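PDB 5DM0: plantazolicin methyltransferase BamL from Bacillus amyloliquefaciens subsp. plantarum, which probably transfers methyl groups from S-adenosylmethionine to the amino terminus of desmethylplantazolicin, a late step in making the antibiotic plantazolicin. Local coordinates for residues I17-W22 and K186-A191; L134-F139 and I159-L164. One frame throughout, in Å; residues are numbered along the deposited sequence.

Contact 1 of 2, residues I17-W22 and K186-A191. With 5D8 (ethyl 2-(2-{2-[(1S)-1-amino-4-carbamimidamidobutyl]-1,3-thiazol-4-yl}-5-methyl-1,3-oxazol-4-yl)-1,3-thiazole-4-carboxylate), chain E; SAH (S-adenosyl-L-homocysteine), chain D.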
loop_
_atom_site.group_PDB
_atom_site.type_symbol
_atom_site.label_atom_id
_atom_site.label_comp_id
_atom_site.label_asym_id
_atom_site.label_seq_id
_atom_site.Cartn_x
_atom_site.Cartn_y
_atom_site.Cartn_z
ATOM N N ILE A 17 -13.571 -10.185 -4.235
ATOM C CA ILE A 17 -13.840 -11.379 -3.411
ATOM C C ILE A 17 -12.997 -12.576 -3.885
ATOM O O ILE A 17 -12.367 -13.257 -3.072
ATOM C CB ILE A 17 -15.347 -11.725 -3.373
ATOM C CG1 ILE A 17 -16.123 -10.615 -2.647
ATOM C CG2 ILE A 17 -15.571 -13.086 -2.704
ATOM C CD1 ILE A 17 -17.630 -10.761 -2.681
ATOM N N GLN A 18 -12.951 -12.795 -5.202
ATOM C CA GLN A 18 -12.147 -13.879 -5.779
ATOM C C GLN A 18 -10.644 -13.699 -5.543
ATOM O O GLN A 18 -9.945 -14.656 -5.219
ATOM C CB GLN A 18 -12.463 -14.064 -7.277
ATOM C CG GLN A 18 -11.621 -15.125 -7.998
ATOM C CD GLN A 18 -11.863 -16.548 -7.499
ATOM O OE1 GLN A 18 -12.873 -16.833 -6.856
ATOM N NE2 GLN A 18 -10.930 -17.443 -7.789
ATOM N N ALA A 19 -10.139 -12.473 -5.683
ATOM C CA ALA A 19 -8.724 -12.219 -5.423
ATOM C C ALA A 19 -8.372 -12.515 -3.968
ATOM O O ALA A 19 -7.306 -13.053 -3.680
ATOM C CB ALA A 19 -8.349 -10.783 -5.782
ATOM N N GLN A 20 -9.289 -12.191 -3.062
ATOM C CA GLN A 20 -9.051 -12.388 -1.630
ATOM C C GLN A 20 -8.993 -13.866 -1.226
ATOM O O GLN A 20 -8.339 -14.198 -0.233
ATOM C CB GLN A 20 -10.066 -11.593 -0.791
ATOM C CG GLN A 20 -10.094 -11.880 0.716
ATOM C CD GLN A 20 -8.779 -11.642 1.449
ATOM O OE1 GLN A 20 -7.810 -11.105 0.900
ATOM N NE2 GLN A 20 -8.740 -12.051 2.711
ATOM N N THR A 21 -9.636 -14.755 -1.993
ATOM C CA THR A 21 -9.523 -16.201 -1.708
ATOM C C THR A 21 -8.065 -16.667 -1.688
ATOM O O THR A 21 -7.737 -17.650 -1.028
ATOM C CB THR A 21 -10.345 -17.101 -2.670
ATOM O OG1 THR A 21 -9.829 -17.004 -4.007
ATOM C CG2 THR A 21 -11.837 -16.737 -2.643
ATOM N N TRP A 22 -7.186 -15.950 -2.397
ATOM C CA TRP A 22 -5.758 -16.276 -2.402
ATOM C C TRP A 22 -5.045 -15.995 -1.081
ATOM O O TRP A 22 -3.889 -16.368 -0.912
ATOM C CB TRP A 22 -5.038 -15.604 -3.589
ATOM C CG TRP A 22 -5.463 -16.228 -4.886
ATOM C CD1 TRP A 22 -6.521 -15.859 -5.659
ATOM C CD2 TRP A 22 -4.873 -17.365 -5.521
ATOM N NE1 TRP A 22 -6.617 -16.685 -6.760
ATOM C CE2 TRP A 22 -5.619 -17.620 -6.697
ATOM C CE3 TRP A 22 -3.786 -18.192 -5.216
ATOM C CZ2 TRP A 22 -5.306 -18.669 -7.575
ATOM C CZ3 TRP A 22 -3.472 -19.240 -6.091
ATOM C CH2 TRP A 22 -4.232 -19.463 -7.255
ATOM N N LYS A 186 -3.676 -13.719 -12.489
ATOM C CA LYS A 186 -4.878 -13.451 -13.275
ATOM C C LYS A 186 -6.012 -12.940 -12.377
ATOM O O LYS A 186 -6.680 -11.953 -12.698
ATOM C CB LYS A 186 -5.284 -14.702 -14.067
ATOM C CG LYS A 186 -4.333 -15.009 -15.218
ATOM C CD LYS A 186 -4.755 -16.255 -15.979
ATOM C CE LYS A 186 -3.781 -16.549 -17.110
ATOM N NZ LYS A 186 -4.151 -17.783 -17.868
ATOM N N ASP A 187 -6.202 -13.584 -11.225
ATOM C CA ASP A 187 -7.212 -13.143 -10.270
ATOM C C ASP A 187 -6.868 -11.798 -9.619
ATOM O O ASP A 187 -7.746 -10.958 -9.430
ATOM C CB ASP A 187 -7.452 -14.214 -9.202
ATOM C CG ASP A 187 -8.277 -15.383 -9.716
ATOM O OD1 ASP A 187 -8.818 -15.301 -10.845
ATOM O OD2 ASP A 187 -8.393 -16.391 -8.981
ATOM N N GLN A 188 -5.601 -11.606 -9.276
ATOM C CA GLN A 188 -5.173 -10.361 -8.621
ATOM C C GLN A 188 -5.330 -9.164 -9.553
ATOM O O GLN A 188 -5.859 -8.131 -9.157
ATOM C CB GLN A 188 -3.727 -10.451 -8.155
ATOM C CG GLN A 188 -3.460 -11.538 -7.118
ATOM C CD GLN A 188 -4.417 -11.502 -5.932
ATOM O OE1 GLN A 188 -5.019 -12.525 -5.568
ATOM N NE2 GLN A 188 -4.579 -10.331 -5.334
ATOM N N TYR A 189 -4.871 -9.309 -10.793
ATOM C CA TYR A 189 -4.961 -8.190 -11.725
ATOM C C TYR A 189 -6.417 -7.884 -12.088
ATOM O O TYR A 189 -6.788 -6.716 -12.213
ATOM C CB TYR A 189 -4.070 -8.416 -12.954
ATOM C CG TYR A 189 -2.611 -8.108 -12.681
ATOM C CD1 TYR A 189 -2.108 -6.811 -12.840
ATOM C CD2 TYR A 189 -1.733 -9.108 -12.259
ATOM C CE1 TYR A 189 -0.780 -6.526 -12.586
ATOM C CE2 TYR A 189 -0.406 -8.835 -11.995
ATOM C CZ TYR A 189 0.065 -7.542 -12.161
ATOM O OH TYR A 189 1.371 -7.245 -11.908
ATOM N N ARG A 190 -7.244 -8.930 -12.212
ATOM C CA ARG A 190 -8.663 -8.749 -12.536
ATOM C C ARG A 190 -9.347 -7.882 -11.481
ATOM O O ARG A 190 -10.190 -7.051 -11.815
ATOM C CB ARG A 190 -9.380 -10.097 -12.672
ATOM C CG ARG A 190 -10.801 -10.018 -13.224
ATOM C CD ARG A 190 -11.344 -11.414 -13.533
ATOM N NE ARG A 190 -12.706 -11.494 -14.105
ATOM C CZ ARG A 190 -13.401 -10.501 -14.673
ATOM N NH1 ARG A 190 -12.907 -9.276 -14.778
ATOM N NH2 ARG A 190 -14.622 -10.742 -15.145
ATOM N N ALA A 191 -8.960 -8.076 -10.219
ATOM C CA ALA A 191 -9.539 -7.351 -9.088
ATOM C C ALA A 191 -8.991 -5.934 -8.925
ATOM O O ALA A 191 -9.524 -5.157 -8.138
ATOM C CB ALA A 191 -9.318 -8.130 -7.800
HETATM C C1 5D8 E . 1.249 -9.351 -7.240
HETATM C C2 5D8 E . 1.786 -8.347 -6.435
HETATM C C3 5D8 E . 4.544 -6.803 -7.936
HETATM C C4 5D8 E . 0.461 -9.078 -4.797
HETATM C C5 5D8 E . 4.348 -5.887 -6.804
HETATM C C6 5D8 E . 2.890 -7.468 -6.879
HETATM C C8 5D8 E . 5.678 -6.746 -8.867
HETATM C C11 5D8 E . 7.498 -7.257 -10.444
HETATM C C12 5D8 E . 7.563 -6.019 -9.802
HETATM O O14 5D8 E . 9.330 -5.170 -11.076
HETATM C C13 5D8 E . 8.659 -5.064 -10.059
HETATM O O15 5D8 E . 8.944 -4.045 -9.058
HETATM N N2 5D8 E . 6.566 -5.751 -8.902
HETATM S S1 5D8 E . 6.097 -8.079 -9.863
HETATM N N1 5D8 E . 3.680 -7.819 -7.922
HETATM O O9 5D8 E . 3.246 -6.357 -6.141
HETATM C C7 5D8 E . 4.991 -4.618 -6.309
HETATM S S5 5D8 E . 0.109 -10.098 -6.170
HETATM N N3 5D8 E . 1.422 -8.196 -5.129
HETATM C CA 5D8 E . -0.255 -9.279 -3.513
HETATM N N 5D8 E . 0.309 -8.375 -2.512
HETATM C CB 5D8 E . -1.761 -9.055 -3.647
HETATM C CG 5D8 E . -2.149 -7.778 -4.386
HETATM C CD 5D8 E . -3.555 -7.371 -3.946
HETATM N NE 5D8 E . -3.997 -6.284 -4.830
HETATM C CZ 5D8 E . -4.639 -6.392 -5.928
HETATM N NH1 5D8 E . -4.953 -5.349 -6.583
HETATM N NH2 5D8 E . -4.961 -7.535 -6.394
HETATM C C9 5D8 E . 9.997 -3.098 -9.258
HETATM C C10 5D8 E . 10.953 -3.151 -8.080
HETATM N N SAH D . 1.100 -4.981 2.838
HETATM C CA SAH D . 1.590 -6.309 2.363
HETATM C CB SAH D . 0.518 -6.986 1.511
HETATM C CG SAH D . 0.586 -8.491 1.741
HETATM S SD SAH D . -0.493 -9.397 0.682
HETATM C C SAH D . 2.843 -6.095 1.554
HETATM O O SAH D . 3.302 -6.966 0.810
HETATM O OXT SAH D . 3.452 -5.031 1.634
HETATM C "C5'" SAH D . -2.092 -8.732 1.063
HETATM C "C4'" SAH D . -2.423 -8.789 2.560
HETATM O "O4'" SAH D . -3.679 -8.140 2.776
HETATM C "C3'" SAH D . -2.594 -10.211 3.094
HETATM O "O3'" SAH D . -1.728 -10.397 4.219
HETATM C "C2'" SAH D . -4.055 -10.315 3.508
HETATM O "O2'" SAH D . -4.266 -11.141 4.663
HETATM C "C1'" SAH D . -4.395 -8.862 3.788
HETATM N N9 SAH D . -5.824 -8.511 3.691
HETATM C C8 SAH D . -6.684 -8.832 2.705
HETATM N N7 SAH D . -7.909 -8.302 2.947
HETATM C C5 SAH D . -7.826 -7.632 4.113
HETATM C C6 SAH D . -8.744 -6.835 4.954
HETATM N N6 SAH D . -10.042 -6.649 4.598
HETATM N N1 SAH D . -8.237 -6.307 6.096
HETATM C C2 SAH D . -6.954 -6.480 6.483
HETATM N N3 SAH D . -6.057 -7.185 5.757
HETATM C C4 SAH D . -6.447 -7.767 4.592
#
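The methyl groups of Ala19 and Ala191 press together at the tight side of this helix pair, their CB atoms 3.5 Å apart, closer than ordinary van der Waals contact. Small side chains let the backbones come near here: the segments run roughly antiparallel (140°) with an axis separation of 8.3 Å, and the CA atoms of Ala19 and Gln188 lie 5.1 Å apart. Toward the more solvent-accessible side the packing gives way to polar contacts centred on Asp187, whose OD2 accepts two hydrogen bonds. Trp22 brings its indole edge to this oxygen, NE1 donating over 2.9 Å to Asp187 OD2 along an almost straight bond (172°) that lies in the ring plane and meets the anti lone pair of OD2, the one pointing away from OD1. Gln18 comes from above the carboxylate, its NE2 lying 3.0 Å from Asp187 OD2, with the amide turned nearly perpendicular to the carboxylate. Its chain leaves with CG anti to the backbone N (chi1 177°) and bends at chi2, which carries the amide of this exposed residue across to the acid. Tyr184 meets the indole ring. On the ligand side, the Gln188 carbonyl O accepts from the guanidinium NH2 of the substrate analogue 5D8 at 3.0 Å. The packing of helix 13-24 on helix 179-191 thus forms part of the ligand-pocket wall in this Rossmann-like methyltransferase, Gln188 bordering 5D8 and Gln20 S-adenosylhomocysteine.

Contact 2 of 2, residues L134-F139 and I159-L164; sequences LCFGLF and IYIVDL. With 5D8 (ethyl 2-(2-{2-[(1S)-1-amino-4-carbamimidamidobutyl]-1,3-thiazol-4-yl}-5-methyl-1,3-oxazol-4-yl)-1,3-thiazole-4-carboxylate), chain E; SAH (S-adenosyl-L-homocysteine), chain D.
Asp163 OD2 is gripped by two donors, the backbone N of Gly137 at 2.9 Å and the guanidinium NH1 of the substrate analogue 5D8, also at 2.9 Å. The acid stands at the C-terminal end of strand 157-164 and Gly137 in the loop after the neighbouring strand 127-133, at the C-terminal ends of the parallel strands of the Rossmann-like sheet, where such methyltransferases bind their cofactor. The Gly137 bond is bent (135°) and reaches the syn side of the oxygen from 33° out of the carboxylate plane, whereas the bond from NH1 is much straighter. With Asp163 OD1 accepting from NE of 5D8 at 3.0 Å, the carboxylate engages two nitrogens of the guanidinium group, an arginine-recognition pairing probably strengthened by opposite charges. Asp163 reaches these donors with CG roughly anti to its backbone N (chi1 -153°). At Gly137 the analogue passes close to the backbone, its NH1 3.6 Å from Gly137 CA.

Where the loop leaves strand 127-133, Leu134 N donates to Val162 O at 2.7 Å. A water also donates to Val162 O and accepts from Cys135 N, bridging the loop to the strand. Phe136 packs behind the acid, its CB resting on Ile161 CG2, while Val146 of helix 142-151 also touches the phenylalanine. Facing the ligands, Cys135 and Leu138 touch both the analogue and S-adenosylhomocysteine, and Phe139 lies beside the adenine. The alpha-amine N of 5D8 is held by the backbone carbonyl of Leu134, which accepts it at Leu134 O over 2.9 Å.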
loop_
_atom_site.group_PDB
_atom_site.type_symbol
_atom_site.label_atom_id
_atom_site.label_comp_id
_atom_site.label_asym_id
_atom_site.label_seq_id
_atom_site.Cartn_x
_atom_site.Cartn_y
_atom_site.Cartn_z
ATOM N N LEU A 134 0.075 -2.835 -1.577
ATOM C CA LEU A 134 -0.210 -4.045 -2.349
ATOM C C LEU A 134 -1.371 -4.882 -1.803
ATOM O O LEU A 134 -1.288 -6.119 -1.787
ATOM C CB LEU A 134 1.059 -4.899 -2.507
ATOM C CG LEU A 134 2.319 -4.141 -2.932
ATOM C CD1 LEU A 134 3.555 -5.042 -2.925
ATOM C CD2 LEU A 134 2.115 -3.508 -4.306
ATOM N N CYS A 135 -2.447 -4.214 -1.379
ATOM C CA CYS A 135 -3.644 -4.919 -0.878
ATOM C C CYS A 135 -4.997 -4.268 -1.178
ATOM O O CYS A 135 -6.047 -4.846 -0.877
ATOM C CB CYS A 135 -3.523 -5.205 0.628
ATOM S SG CYS A 135 -3.456 -3.738 1.675
ATOM N N PHE A 136 -4.987 -3.086 -1.785
ATOM C CA PHE A 136 -6.217 -2.309 -1.966
ATOM C C PHE A 136 -7.311 -3.096 -2.694
ATOM O O PHE A 136 -8.485 -3.070 -2.296
ATOM C CB PHE A 136 -5.905 -0.991 -2.686
ATOM C CG PHE A 136 -7.000 0.037 -2.602
ATOM C CD1 PHE A 136 -7.442 0.508 -1.374
ATOM C CD2 PHE A 136 -7.557 0.577 -3.764
ATOM C CE1 PHE A 136 -8.442 1.468 -1.295
ATOM C CE2 PHE A 136 -8.563 1.539 -3.688
ATOM C CZ PHE A 136 -8.995 1.993 -2.451
ATOM N N GLY A 137 -6.917 -3.810 -3.744
ATOM C CA GLY A 137 -7.863 -4.550 -4.578
ATOM C C GLY A 137 -8.422 -5.790 -3.901
ATOM O O GLY A 137 -9.232 -6.503 -4.486
ATOM N N LEU A 138 -7.998 -6.054 -2.669
ATOM C CA LEU A 138 -8.546 -7.191 -1.904
ATOM C C LEU A 138 -9.755 -6.799 -1.056
ATOM O O LEU A 138 -10.506 -7.659 -0.588
ATOM C CB LEU A 138 -7.468 -7.825 -1.023
ATOM C CG LEU A 138 -6.216 -8.345 -1.729
ATOM C CD1 LEU A 138 -5.206 -8.803 -0.694
ATOM C CD2 LEU A 138 -6.554 -9.464 -2.712
ATOM N N PHE A 139 -9.953 -5.501 -0.864
ATOM C CA PHE A 139 -11.036 -5.024 -0.015
ATOM C C PHE A 139 -12.378 -5.138 -0.725
ATOM O O PHE A 139 -12.528 -4.708 -1.870
ATOM C CB PHE A 139 -10.796 -3.576 0.413
ATOM C CG PHE A 139 -9.488 -3.357 1.123
ATOM C CD1 PHE A 139 -8.932 -4.344 1.919
ATOM C CD2 PHE A 139 -8.823 -2.149 1.002
ATOM C CE1 PHE A 139 -7.722 -4.136 2.572
ATOM C CE2 PHE A 139 -7.625 -1.931 1.653
ATOM C CZ PHE A 139 -7.073 -2.922 2.438
ATOM N N ILE A 159 -2.467 9.180 3.720
ATOM C CA ILE A 159 -2.641 7.784 3.348
ATOM C C ILE A 159 -1.823 7.591 2.069
ATOM O O ILE A 159 -1.945 8.396 1.125
ATOM C CB ILE A 159 -4.123 7.432 3.059
ATOM C CG1 ILE A 159 -5.008 7.765 4.270
ATOM C CG2 ILE A 159 -4.252 5.949 2.726
ATOM C CD1 ILE A 159 -6.502 7.665 4.000
ATOM N N TYR A 160 -0.980 6.559 2.041
ATOM C CA TYR A 160 -0.220 6.211 0.841
ATOM C C TYR A 160 -0.631 4.816 0.400
ATOM O O TYR A 160 -0.500 3.849 1.165
ATOM C CB TYR A 160 1.295 6.283 1.096
ATOM C CG TYR A 160 2.158 5.979 -0.119
ATOM C CD1 TYR A 160 1.769 6.373 -1.413
ATOM C CD2 TYR A 160 3.373 5.317 0.025
ATOM C CE1 TYR A 160 2.570 6.094 -2.520
ATOM C CE2 TYR A 160 4.181 5.041 -1.073
ATOM C CZ TYR A 160 3.779 5.440 -2.338
ATOM O OH TYR A 160 4.583 5.146 -3.414
ATOM N N ILE A 161 -1.164 4.732 -0.819
ATOM C CA ILE A 161 -1.685 3.486 -1.383
ATOM C C ILE A 161 -0.823 3.129 -2.585
ATOM O O ILE A 161 -0.660 3.950 -3.492
ATOM C CB ILE A 161 -3.143 3.646 -1.880
ATOM C CG1 ILE A 161 -4.064 4.096 -0.735
ATOM C CG2 ILE A 161 -3.633 2.350 -2.549
ATOM C CD1 ILE A 161 -5.462 4.487 -1.154
ATOM N N VAL A 162 -0.265 1.917 -2.574
ATOM C CA VAL A 162 0.449 1.373 -3.739
ATOM C C VAL A 162 -0.235 0.064 -4.121
ATOM O O VAL A 162 -0.428 -0.800 -3.267
ATOM C CB VAL A 162 1.937 1.089 -3.432
ATOM C CG1 VAL A 162 2.662 0.585 -4.683
ATOM C CG2 VAL A 162 2.628 2.326 -2.880
ATOM N N ASP A 163 -0.612 -0.093 -5.388
ATOM C CA ASP A 163 -1.295 -1.322 -5.798
ATOM C C ASP A 163 -1.117 -1.591 -7.293
ATOM O O ASP A 163 -0.637 -0.740 -8.042
ATOM C CB ASP A 163 -2.789 -1.263 -5.436
ATOM C CG ASP A 163 -3.397 -2.640 -5.206
ATOM O OD1 ASP A 163 -2.633 -3.594 -4.949
ATOM O OD2 ASP A 163 -4.643 -2.778 -5.314
ATOM N N LEU A 164 -1.500 -2.795 -7.711
ATOM C CA LEU A 164 -1.426 -3.198 -9.107
ATOM C C LEU A 164 -2.342 -2.355 -9.974
ATOM O O LEU A 164 -3.419 -1.970 -9.537
ATOM C CB LEU A 164 -1.876 -4.651 -9.235
ATOM C CG LEU A 164 -1.140 -5.697 -8.393
ATOM C CD1 LEU A 164 -1.764 -7.058 -8.663
ATOM C CD2 LEU A 164 0.342 -5.670 -8.736
HETATM C C1 5D8 E . 1.249 -9.351 -7.240
HETATM C C2 5D8 E . 1.786 -8.347 -6.435
HETATM C C3 5D8 E . 4.544 -6.803 -7.936
HETATM C C4 5D8 E . 0.461 -9.078 -4.797
HETATM C C5 5D8 E . 4.348 -5.887 -6.804
HETATM C C6 5D8 E . 2.890 -7.468 -6.879
HETATM C C8 5D8 E . 5.678 -6.746 -8.867
HETATM C C11 5D8 E . 7.498 -7.257 -10.444
HETATM C C12 5D8 E . 7.563 -6.019 -9.802
HETATM O O14 5D8 E . 9.330 -5.170 -11.076
HETATM C C13 5D8 E . 8.659 -5.064 -10.059
HETATM O O15 5D8 E . 8.944 -4.045 -9.058
HETATM N N2 5D8 E . 6.566 -5.751 -8.902
HETATM S S1 5D8 E . 6.097 -8.079 -9.863
HETATM N N1 5D8 E . 3.680 -7.819 -7.922
HETATM O O9 5D8 E . 3.246 -6.357 -6.141
HETATM C C7 5D8 E . 4.991 -4.618 -6.309
HETATM S S5 5D8 E . 0.109 -10.098 -6.170
HETATM N N3 5D8 E . 1.422 -8.196 -5.129
HETATM C CA 5D8 E . -0.255 -9.279 -3.513
HETATM N N 5D8 E . 0.309 -8.375 -2.512
HETATM C CB 5D8 E . -1.761 -9.055 -3.647
HETATM C CG 5D8 E . -2.149 -7.778 -4.386
HETATM C CD 5D8 E . -3.555 -7.371 -3.946
HETATM N NE 5D8 E . -3.997 -6.284 -4.830
HETATM C CZ 5D8 E . -4.639 -6.392 -5.928
HETATM N NH1 5D8 E . -4.953 -5.349 -6.583
HETATM N NH2 5D8 E . -4.961 -7.535 -6.394
HETATM C C9 5D8 E . 9.997 -3.098 -9.258
HETATM C C10 5D8 E . 10.953 -3.151 -8.080
HETATM N N SAH D . 1.100 -4.981 2.838
HETATM C CA SAH D . 1.590 -6.309 2.363
HETATM C CB SAH D . 0.518 -6.986 1.511
HETATM C CG SAH D . 0.586 -8.491 1.741
HETATM S SD SAH D . -0.493 -9.397 0.682
HETATM C C SAH D . 2.843 -6.095 1.554
HETATM O O SAH D . 3.302 -6.966 0.810
HETATM O OXT SAH D . 3.452 -5.031 1.634
HETATM C "C5'" SAH D . -2.092 -8.732 1.063
HETATM C "C4'" SAH D . -2.423 -8.789 2.560
HETATM O "O4'" SAH D . -3.679 -8.140 2.776
HETATM C "C3'" SAH D . -2.594 -10.211 3.094
HETATM O "O3'" SAH D . -1.728 -10.397 4.219
HETATM C "C2'" SAH D . -4.055 -10.315 3.508
HETATM O "O2'" SAH D . -4.266 -11.141 4.663
HETATM C "C1'" SAH D . -4.395 -8.862 3.788
HETATM N N9 SAH D . -5.824 -8.511 3.691
HETATM C C8 SAH D . -6.684 -8.832 2.705
HETATM N N7 SAH D . -7.909 -8.302 2.947
HETATM C C5 SAH D . -7.826 -7.632 4.113
HETATM C C6 SAH D . -8.744 -6.835 4.954
HETATM N N6 SAH D . -10.042 -6.649 4.598
HETATM N N1 SAH D . -8.237 -6.307 6.096
HETATM C C2 SAH D . -6.954 -6.480 6.483
HETATM N N3 SAH D . -6.057 -7.185 5.757
HETATM C C4 SAH D . -6.447 -7.767 4.592
HETATM O O HOH W 1 -2.738 -1.260 -1.817
#

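From the N terminus, helix 13-24 supplies the first half of contact 1, and the chain then builds the early strands of the sheet before strand 127-133 leads into loop 134-139. Contact 2 closes a short loop there, through helix 142-151 to strand 157-164. Only after this does helix 179-191 return to helix 13-24, so contact 1 encloses contact 2 in a much longer loop. Their centres are about 13 Å apart, and they meet where Ala191 CB packs on Gly137 O at 3.7 Å and Tyr189 OH on Leu164 CD2 at 3.7 Å. Contact 1 joins two helices bordering the pocket, contact 2 ties the loop after strand 127-133 to the end of strand 157-164, and both touch 5D8 and S-adenosylhomocysteine.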